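Local coordinates for protein gamma-hexachlorocyclohexane dehydrochlorinase (Novosphingobium barchaimii LL02, PDB 5KVB) that probably catalyses two successive 1,2-anti dehydrochlorinations that turn the pollutant lindane into 1,3,4,6-tetrachloro-1,4-cyclohexadiene, at residues N111-I116 against G148-P153; T121-R126 against F133-G138; G82-L87 against I98-C103. One frame throughout, in Å; residues are numbered along the deposited sequence. Where two conformers were deposited one is given.

Contact 1. Residues N111-I116 against G148-P153; sequences NQSILI and GIHFVP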
loop_
_atom_site.group_PDB
_atom_site.type_symbol
_atom_site.label_atom_id
_atom_site.label_comp_id
_atom_site.label_asym_id
_atom_site.label_seq_id
_atom_site.Cartn_x
_atom_site.Cartn_y
_atom_site.Cartn_z
ATOM N N ASN A 111 10.715 2.357 26.212
ATOM C CA ASN A 111 11.555 2.103 25.034
ATOM C C ASN A 111 11.050 0.939 24.178
ATOM O O ASN A 111 11.839 0.157 23.652
ATOM C CB ASN A 111 13.011 1.831 25.452
ATOM C CG ASN A 111 13.969 1.792 24.266
ATOM O OD1 ASN A 111 13.913 2.646 23.382
ATOM N ND2 ASN A 111 14.832 0.779 24.229
ATOM N N GLN A 112 9.733 0.849 24.019
ATOM C CA GLN A 112 9.106 -0.275 23.339
ATOM C C GLN A 112 8.897 -0.021 21.853
ATOM O O GLN A 112 8.507 1.077 21.460
ATOM C CB GLN A 112 7.746 -0.581 23.964
ATOM C CG GLN A 112 7.781 -0.826 25.456
ATOM C CD GLN A 112 6.393 -0.929 26.048
ATOM O OE1 GLN A 112 5.868 0.038 26.605
ATOM N NE2 GLN A 112 5.789 -2.095 25.926
ATOM N N SER A 113 9.131 -1.037 21.034
ATOM C CA SER A 113 8.672 -0.964 19.649
ATOM C C SER A 113 7.255 -1.523 19.581
ATOM O O SER A 113 6.920 -2.485 20.271
ATOM C CB SER A 113 9.605 -1.719 18.700
ATOM O OG SER A 113 10.799 -0.991 18.461
ATOM N N ILE A 114 6.429 -0.903 18.741
ATOM C CA ILE A 114 4.993 -1.179 18.681
ATOM C C ILE A 114 4.546 -1.402 17.236
ATOM O O ILE A 114 5.014 -0.706 16.330
ATOM C CB ILE A 114 4.161 -0.002 19.254
ATOM C CG1 ILE A 114 4.641 0.398 20.656
ATOM C CG2 ILE A 114 2.658 -0.327 19.249
ATOM C CD1 ILE A 114 4.341 -0.622 21.720
ATOM N N LEU A 115 3.661 -2.372 17.028
ATOM C CA LEU A 115 2.949 -2.509 15.757
ATOM C C LEU A 115 1.492 -2.145 15.973
ATOM O O LEU A 115 0.825 -2.693 16.862
ATOM C CB LEU A 115 3.066 -3.939 15.212
ATOM C CG LEU A 115 2.450 -4.249 13.839
ATOM C CD1 LEU A 115 3.232 -5.351 13.133
ATOM C CD2 LEU A 115 0.982 -4.644 13.942
ATOM N N ILE A 116 0.995 -1.229 15.145
ATOM C CA ILE A 116 -0.393 -0.787 15.207
ATOM C C ILE A 116 -1.091 -1.108 13.883
ATOM O O ILE A 116 -0.546 -0.833 12.800
ATOM C CB ILE A 116 -0.492 0.729 15.492
ATOM C CG1 ILE A 116 0.061 1.067 16.881
ATOM C CG2 ILE A 116 -1.932 1.221 15.391
ATOM C CD1 ILE A 116 0.265 2.561 17.115
ATOM N N GLY A 148 11.273 -8.160 22.463
ATOM C CA GLY A 148 12.553 -8.601 21.936
ATOM C C GLY A 148 12.932 -7.971 20.612
ATOM O O GLY A 148 13.983 -8.283 20.053
ATOM N N ILE A 149 12.079 -7.084 20.110
ATOM C CA ILE A 149 12.321 -6.420 18.832
ATOM C C ILE A 149 12.361 -4.912 19.009
ATOM O O ILE A 149 11.449 -4.329 19.597
ATOM C CB ILE A 149 11.235 -6.781 17.791
ATOM C CG1 ILE A 149 11.318 -8.266 17.437
ATOM C CG2 ILE A 149 11.371 -5.915 16.532
ATOM C CD1 ILE A 149 10.163 -8.765 16.606
ATOM N N HIS A 150 13.422 -4.288 18.509
ATOM C CA HIS A 150 13.542 -2.839 18.537
ATOM C C HIS A 150 13.936 -2.332 17.157
ATOM O O HIS A 150 14.970 -2.732 16.607
ATOM C CB HIS A 150 14.563 -2.393 19.587
ATOM C CG HIS A 150 14.134 -2.676 20.990
ATOM N ND1 HIS A 150 13.306 -1.834 21.702
ATOM C CD2 HIS A 150 14.407 -3.720 21.809
ATOM C CE1 HIS A 150 13.090 -2.347 22.902
ATOM N NE2 HIS A 150 13.747 -3.490 22.990
ATOM N N PHE A 151 13.111 -1.448 16.598
ATOM C CA PHE A 151 13.386 -0.905 15.272
ATOM C C PHE A 151 14.556 0.063 15.351
ATOM O O PHE A 151 14.484 1.085 16.032
ATOM C CB PHE A 151 12.149 -0.210 14.682
ATOM C CG PHE A 151 10.958 -1.116 14.528
ATOM C CD1 PHE A 151 11.048 -2.283 13.775
ATOM C CD2 PHE A 151 9.750 -0.805 15.134
ATOM C CE1 PHE A 151 9.956 -3.123 13.639
ATOM C CE2 PHE A 151 8.651 -1.632 15.001
ATOM C CZ PHE A 151 8.746 -2.796 14.252
ATOM N N VAL A 152 15.634 -0.273 14.654
ATOM C CA VAL A 152 16.861 0.515 14.677
ATOM C C VAL A 152 17.357 0.844 13.259
ATOM O O VAL A 152 17.082 0.102 12.320
ATOM C CB VAL A 152 17.979 -0.239 15.442
ATOM C CG1 VAL A 152 17.647 -0.336 16.920
ATOM C CG2 VAL A 152 18.180 -1.630 14.854
ATOM N N PRO A 153 18.102 1.951 13.103
ATOM C CA PRO A 153 18.701 2.304 11.810
ATOM C C PRO A 153 19.871 1.385 11.449
ATOM O O PRO A 153 20.355 0.660 12.322
ATOM C CB PRO A 153 19.174 3.743 12.033
ATOM C CG PRO A 153 19.434 3.822 13.494
ATOM C CD PRO A 153 18.396 2.957 14.142
HETATM O O HOH W 1 10.059 -3.646 21.877
#
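The C-terminal segment G148-P153 of this SnoaL-like fold (NTF2 clan) is laid against the start of strand 113-127, and S113 meets F151 where they touch. S113 OG accepts the backbone N-H of F151, with N to OG at 3.0 Å and an N-H...O angle of 163°. The S113 rotamer, with OG anti to the carbonyl carbon (chi1 -76°), turns the hydroxyl to this N-H. It is also hydrogen-bonded to N106 OD1 on strand 94-107. Beside this bond S113 CB sits 3.3 Å from I149 O. The F151 ring comes in beside S113, with its CD2 3.5 Å from S113 OG, and its edge faces I114 O in the ring plane. The tail also touches the other subunits of the trimer: the F151 ring meets Y142 of the second subunit with nearly parallel planes, and I149 packs on I149 of both other subunits. An alanine in place of S113 would probably leave the F151 N-H and N106 OD1 without this partner, and the tail less firmly fixed to the strand. A water completes the join: it accepts from S113 N at 2.9 Å and donates to I149 O at 2.8 Å.

Contact 2. Residues T121-R126 against F133-G138; sequences TSEYER and FSKLNG
E123 and S134 make the closest polar contact between the two segments. S134 OG donates to E123 OE2 at 2.5 Å; OE2 receives it on its anti lone pair, the one turned away from OE1. S134 OG stands between its backbone N and carbonyl carbon (chi1 53°), which puts it next to the glutamate. In the conformer given, the methylene CG of E125 packs on the same hydroxyl, while the E125 carboxylate pairs with R127. The lysine chain of K135 crosses E123 obliquely, and its CE lies 3.7 Å from E123 OE1. Its NZ is 4.0 Å from that oxygen, beyond a salt bridge, though the opposite charges probably attract.

On the backbone, E123 O accepts two N-H groups, S134 N at 2.8 Å and K135 N at 3.1 Å. Both come from the same face of the carbonyl plane. S134 and K135 both face E123; the register shifts by one residue here, and Y124 pairs with F133. There Y124 CE2 lies over the centre of the F133 ring, 3.5 Å above its plane, with the two ring planes at 48°. The Y124 hydroxyl is hydrogen-bonded to S122 OG, which probably limits the turning of the ring. At the far end T121 and N137 exchange two backbone bonds, and a water joins T121 OG1 to N137 O and ND2. Further out, W43 meets the F133 ring, and I20 and Y24 of helix 10-33 pack on Y124. The arrangement is a classic beta bulge in an antiparallel hairpin, part of the curved sheet of the NTF2 clan.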
loop_
_atom_site.group_PDB
_atom_site.type_symbol
_atom_site.label_atom_id
_atom_site.label_comp_id
_atom_site.label_asym_id
_atom_site.label_seq_id
_atom_site.Cartn_x
_atom_site.Cartn_y
_atom_site.Cartn_z
ATOM N N THR A 121 -11.170 6.387 8.909
ATOM C CA THR A 121 -12.458 6.702 8.297
ATOM C C THR A 121 -12.503 8.214 8.057
ATOM O O THR A 121 -12.396 9.000 9.007
ATOM C CB THR A 121 -13.627 6.260 9.196
ATOM O OG1 THR A 121 -13.486 4.865 9.514
ATOM C CG2 THR A 121 -14.937 6.442 8.494
ATOM N N SER A 122 -12.608 8.623 6.795
ATOM C CA SER A 122 -12.400 10.025 6.424
ATOM C C SER A 122 -13.581 10.603 5.641
ATOM O O SER A 122 -14.368 9.863 5.067
ATOM C CB SER A 122 -11.100 10.156 5.617
ATOM O OG SER A 122 -11.097 9.283 4.499
ATOM N N GLU A 123 -13.693 11.935 5.634
ATOM C CA GLU A 123 -14.657 12.643 4.807
ATOM C C GLU A 123 -13.937 13.828 4.178
ATOM O O GLU A 123 -13.086 14.466 4.813
ATOM C CB GLU A 123 -15.870 13.133 5.619
ATOM C CG GLU A 123 -16.984 13.753 4.765
ATOM C CD GLU A 123 -18.015 14.522 5.596
ATOM O OE1 GLU A 123 -19.019 13.905 6.024
ATOM O OE2 GLU A 123 -17.827 15.744 5.810
ATOM N N TYR A 124 -14.307 14.113 2.933
ATOM C CA TYR A 124 -13.740 15.223 2.161
ATOM C C TYR A 124 -14.877 16.044 1.582
ATOM O O TYR A 124 -15.894 15.491 1.165
ATOM C CB TYR A 124 -12.833 14.702 1.037
ATOM C CG TYR A 124 -11.859 13.653 1.526
ATOM C CD1 TYR A 124 -12.233 12.316 1.597
ATOM C CD2 TYR A 124 -10.580 14.012 1.953
ATOM C CE1 TYR A 124 -11.351 11.357 2.082
ATOM C CE2 TYR A 124 -9.688 13.053 2.440
ATOM C CZ TYR A 124 -10.088 11.736 2.486
ATOM O OH TYR A 124 -9.237 10.776 2.977
ATOM N N GLU A 125 -14.711 17.362 1.590
ATOM C CA GLU A 125 -15.697 18.262 1.000
ATOM C C GLU A 125 -15.057 19.123 -0.076
ATOM O O GLU A 125 -13.901 19.536 0.050
ATOM C CB GLU A 125 -16.341 19.159 2.068
ATOM C CG GLU A 125 -17.257 18.412 3.022
ATOM C CD GLU A 125 -18.049 19.337 3.933
ATOM O OE1 GLU A 125 -17.877 20.573 3.837
ATOM O OE2 GLU A 125 -18.852 18.823 4.741
ATOM N N ARG A 126 -15.762 19.341 -1.234
ATOM C CA ARG A 126 -15.335 20.287 -2.254
ATOM C C ARG A 126 -16.037 21.626 -2.034
ATOM O O ARG A 126 -17.265 21.693 -1.982
ATOM C CB ARG A 126 -15.623 19.745 -3.658
ATOM C CG ARG A 126 -15.326 20.742 -4.766
ATOM C CD ARG A 126 -15.020 20.040 -6.079
ATOM N NE ARG A 126 -16.099 19.160 -6.510
ATOM C CZ ARG A 126 -16.080 18.474 -7.650
ATOM N NH1 ARG A 126 -15.035 18.574 -8.466
ATOM N NH2 ARG A 126 -17.095 17.689 -7.976
ATOM N N PHE A 133 -9.877 17.730 3.451
ATOM C CA PHE A 133 -10.492 16.969 4.557
ATOM C C PHE A 133 -11.561 17.767 5.280
ATOM O O PHE A 133 -11.332 18.945 5.610
ATOM C CB PHE A 133 -9.470 16.595 5.630
ATOM C CG PHE A 133 -8.710 15.307 5.410
ATOM C CD1 PHE A 133 -9.164 14.106 5.954
ATOM C CD2 PHE A 133 -7.477 15.326 4.780
ATOM C CE1 PHE A 133 -8.420 12.931 5.827
ATOM C CE2 PHE A 133 -6.732 14.159 4.637
ATOM C CZ PHE A 133 -7.197 12.956 5.164
ATOM N N SER A 134 -12.682 17.118 5.569
ATOM C CA SER A 134 -13.656 17.651 6.522
ATOM C C SER A 134 -13.709 16.806 7.797
ATOM O O SER A 134 -14.093 17.313 8.850
ATOM C CB SER A 134 -15.055 17.744 5.906
ATOM O OG SER A 134 -15.466 16.519 5.336
ATOM N N LYS A 135 -13.359 15.524 7.711
ATOM C CA LYS A 135 -13.321 14.637 8.887
ATOM C C LYS A 135 -12.230 13.571 8.785
ATOM O O LYS A 135 -11.990 13.026 7.697
ATOM C CB LYS A 135 -14.650 13.895 9.081
ATOM C CG LYS A 135 -15.896 14.732 9.237
ATOM C CD LYS A 135 -17.096 13.843 9.606
ATOM C CE LYS A 135 -18.381 14.661 9.584
ATOM N NZ LYS A 135 -19.555 13.863 10.038
ATOM N N LEU A 136 -11.619 13.231 9.919
ATOM C CA LEU A 136 -10.788 12.029 10.024
ATOM C C LEU A 136 -11.023 11.393 11.378
ATOM O O LEU A 136 -11.003 12.078 12.407
ATOM C CB LEU A 136 -9.300 12.340 9.833
ATOM C CG LEU A 136 -8.324 11.156 10.005
ATOM C CD1 LEU A 136 -8.604 10.000 9.024
ATOM C CD2 LEU A 136 -6.884 11.618 9.873
ATOM N N ASN A 137 -11.262 10.086 11.352
ATOM C CA ASN A 137 -11.458 9.283 12.546
ATOM C C ASN A 137 -10.460 8.137 12.478
ATOM O O ASN A 137 -10.417 7.412 11.492
ATOM C CB ASN A 137 -12.906 8.778 12.608
ATOM C CG ASN A 137 -13.213 7.990 13.858
ATOM O OD1 ASN A 137 -13.824 8.514 14.796
ATOM N ND2 ASN A 137 -12.812 6.723 13.876
ATOM N N GLY A 138 -9.628 7.996 13.503
ATOM C CA GLY A 138 -8.688 6.893 13.562
ATOM C C GLY A 138 -9.052 5.941 14.687
ATOM O O GLY A 138 -9.264 6.378 15.822
HETATM O O HOH W 2 -12.091 4.720 11.882
#

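Contact 3. Residues G82-L87 against I98-C103; sequences GTNLRL and IGDVLC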
loop_
_atom_site.group_PDB
_atom_site.type_symbol
_atom_site.label_atom_id
_atom_site.label_comp_id
_atom_site.label_asym_id
_atom_site.label_seq_id
_atom_site.Cartn_x
_atom_site.Cartn_y
_atom_site.Cartn_z
ATOM N N GLY A 82 -0.072 3.331 4.410
ATOM C CA GLY A 82 -1.490 3.363 4.057
ATOM C C GLY A 82 -1.788 2.469 2.869
ATOM O O GLY A 82 -1.085 2.522 1.853
ATOM N N THR A 83 -2.812 1.626 2.995
ATOM C CA THR A 83 -3.246 0.753 1.898
ATOM C C THR A 83 -4.776 0.709 1.785
ATOM O O THR A 83 -5.497 1.133 2.693
ATOM C CB THR A 83 -2.750 -0.698 2.072
ATOM O OG1 THR A 83 -3.433 -1.300 3.184
ATOM C CG2 THR A 83 -1.239 -0.747 2.296
ATOM N N ASN A 84 -5.264 0.211 0.652
ATOM C CA ASN A 84 -6.685 -0.101 0.469
ATOM C C ASN A 84 -7.613 1.118 0.593
ATOM O O ASN A 84 -8.754 0.976 1.004
ATOM C CB ASN A 84 -7.173 -1.166 1.482
ATOM C CG ASN A 84 -6.266 -2.402 1.575
ATOM O OD1 ASN A 84 -5.493 -2.723 0.676
ATOM N ND2 ASN A 84 -6.398 -3.116 2.690
ATOM N N LEU A 85 -7.125 2.311 0.268
ATOM C CA LEU A 85 -7.993 3.495 0.338
ATOM C C LEU A 85 -9.135 3.385 -0.654
ATOM O O LEU A 85 -8.913 3.268 -1.855
ATOM C CB LEU A 85 -7.217 4.781 0.075
ATOM C CG LEU A 85 -8.067 6.052 0.202
ATOM C CD1 LEU A 85 -8.523 6.274 1.647
ATOM C CD2 LEU A 85 -7.296 7.254 -0.316
ATOM N N ARG A 86 -10.353 3.400 -0.132
ATOM C CA ARG A 86 -11.548 3.194 -0.934
ATOM C C ARG A 86 -12.493 4.382 -0.755
ATOM O O ARG A 86 -12.882 4.705 0.378
ATOM C CB ARG A 86 -12.217 1.877 -0.526
ATOM C CG ARG A 86 -13.505 1.536 -1.251
ATOM C CD ARG A 86 -13.292 1.329 -2.737
ATOM N NE ARG A 86 -14.395 0.580 -3.337
ATOM C CZ ARG A 86 -15.439 1.125 -3.956
ATOM N NH1 ARG A 86 -15.547 2.447 -4.072
ATOM N NH2 ARG A 86 -16.379 0.344 -4.479
ATOM N N LEU A 87 -12.840 5.029 -1.867
ATOM C CA LEU A 87 -13.618 6.270 -1.875
ATOM C C LEU A 87 -15.022 6.055 -2.426
ATOM O O LEU A 87 -15.217 5.295 -3.384
ATOM C CB LEU A 87 -12.903 7.346 -2.705
ATOM C CG LEU A 87 -11.453 7.675 -2.346
ATOM C CD1 LEU A 87 -10.876 8.743 -3.280
ATOM C CD2 LEU A 87 -11.342 8.098 -0.887
ATOM N N ILE A 98 -12.399 5.089 3.388
ATOM C CA ILE A 98 -11.941 4.136 4.389
ATOM C C ILE A 98 -10.564 3.644 3.937
ATOM O O ILE A 98 -10.330 3.455 2.743
ATOM C CB ILE A 98 -12.923 2.942 4.577
ATOM C CG1 ILE A 98 -13.117 2.162 3.268
ATOM C CG2 ILE A 98 -14.264 3.435 5.146
ATOM C CD1 ILE A 98 -14.022 0.935 3.390
ATOM N N GLY A 99 -9.658 3.444 4.890
ATOM C CA GLY A 99 -8.298 3.036 4.586
ATOM C C GLY A 99 -7.725 2.204 5.707
ATOM O O GLY A 99 -8.086 2.390 6.877
ATOM N N ASP A 100 -6.839 1.279 5.353
ATOM C CA ASP A 100 -6.193 0.408 6.336
ATOM C C ASP A 100 -4.750 0.819 6.483
ATOM O O ASP A 100 -4.011 0.885 5.498
ATOM C CB ASP A 100 -6.309 -1.056 5.912
ATOM C CG ASP A 100 -7.756 -1.496 5.793
ATOM O OD1 ASP A 100 -8.514 -1.247 6.748
ATOM O OD2 ASP A 100 -8.142 -2.040 4.740
ATOM N N VAL A 101 -4.343 1.104 7.715
ATOM C CA VAL A 101 -3.013 1.650 7.970
ATOM C C VAL A 101 -2.206 0.746 8.899
ATOM O O VAL A 101 -2.701 0.307 9.948
ATOM C CB VAL A 101 -3.115 3.080 8.577
ATOM C CG1 VAL A 101 -1.722 3.680 8.842
ATOM C CG2 VAL A 101 -3.946 3.990 7.666
ATOM N N LEU A 102 -0.973 0.447 8.492
ATOM C CA LEU A 102 -0.033 -0.324 9.314
ATOM C C LEU A 102 1.024 0.638 9.839
ATOM O O LEU A 102 1.702 1.310 9.058
ATOM C CB LEU A 102 0.605 -1.459 8.502
ATOM C CG LEU A 102 1.716 -2.253 9.203
ATOM C CD1 LEU A 102 1.183 -2.993 10.435
ATOM C CD2 LEU A 102 2.353 -3.225 8.199
ATOM N N CYS A 103 1.160 0.731 11.159
ATOM C CA CYS A 103 2.126 1.649 11.750
ATOM C C CYS A 103 3.173 0.887 12.545
ATOM O O CYS A 103 2.834 0.001 13.339
ATOM C CB CYS A 103 1.421 2.678 12.649
ATOM S SG CYS A 103 2.558 3.785 13.578
HETATM O O HOH W 3 -9.757 0.081 3.584
#
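D100 O is gripped by two groups of T83: the backbone N at 2.9 Å, nearly along the C=O axis, and OG1 at 3.2 Å, above the carbonyl plane. T83 OG1 reaches it from the crowded position between its backbone N and carbonyl carbon (chi1 69°). The setting is the antiparallel hairpin of strands 75-89 and 94-107, with a beta bulge between T83 and R86. Beyond the bulge R86 and I98 exchange backbone bonds, and L85 CA makes a CA-H...O contact with I98 O at 3.4 Å. N84, in the bulge, directs its CB toward the neighbouring strand. The hairpin also builds the trimer interface. N84 OD1 accepts from G82 N of the third subunit, R86 pairs with D26 there, and D100 OD1 bridges to K33 of that subunit. On the other face V101 packs on H80, probably the proton acceptor. A water donates to N84 O and, weakly, to D100 OD2. The same carboxylate oxygen accepts N84 ND2 at 2.9 Å and 172°; it uses its anti lone pair and lies in the amide plane of N84, while the carboxylate plane is turned 81° from that amide.

From the N terminus, contact 3 closes first: strand 75-89 turns back along strand 94-107. The chain then enters strand 113-127, whose start belongs to contact 1 and whose later part belongs to contact 2. Contact 2 closes a later hairpin, of strands 113-127 and 130-145, and is nested inside the longer loop that contact 1 closes when the tail returns. Contact 3 lies in series before both. Contacts 1 and 3 meet in the shared sheet, where I116 O probably bonds to C103 N and L115 packs on L102. Contacts 1 and 2 sit on opposite sides of the chain's centre, about 30 Å between centres. Contacts 1 and 3 both touch the second subunit; contact 2 touches no other chain.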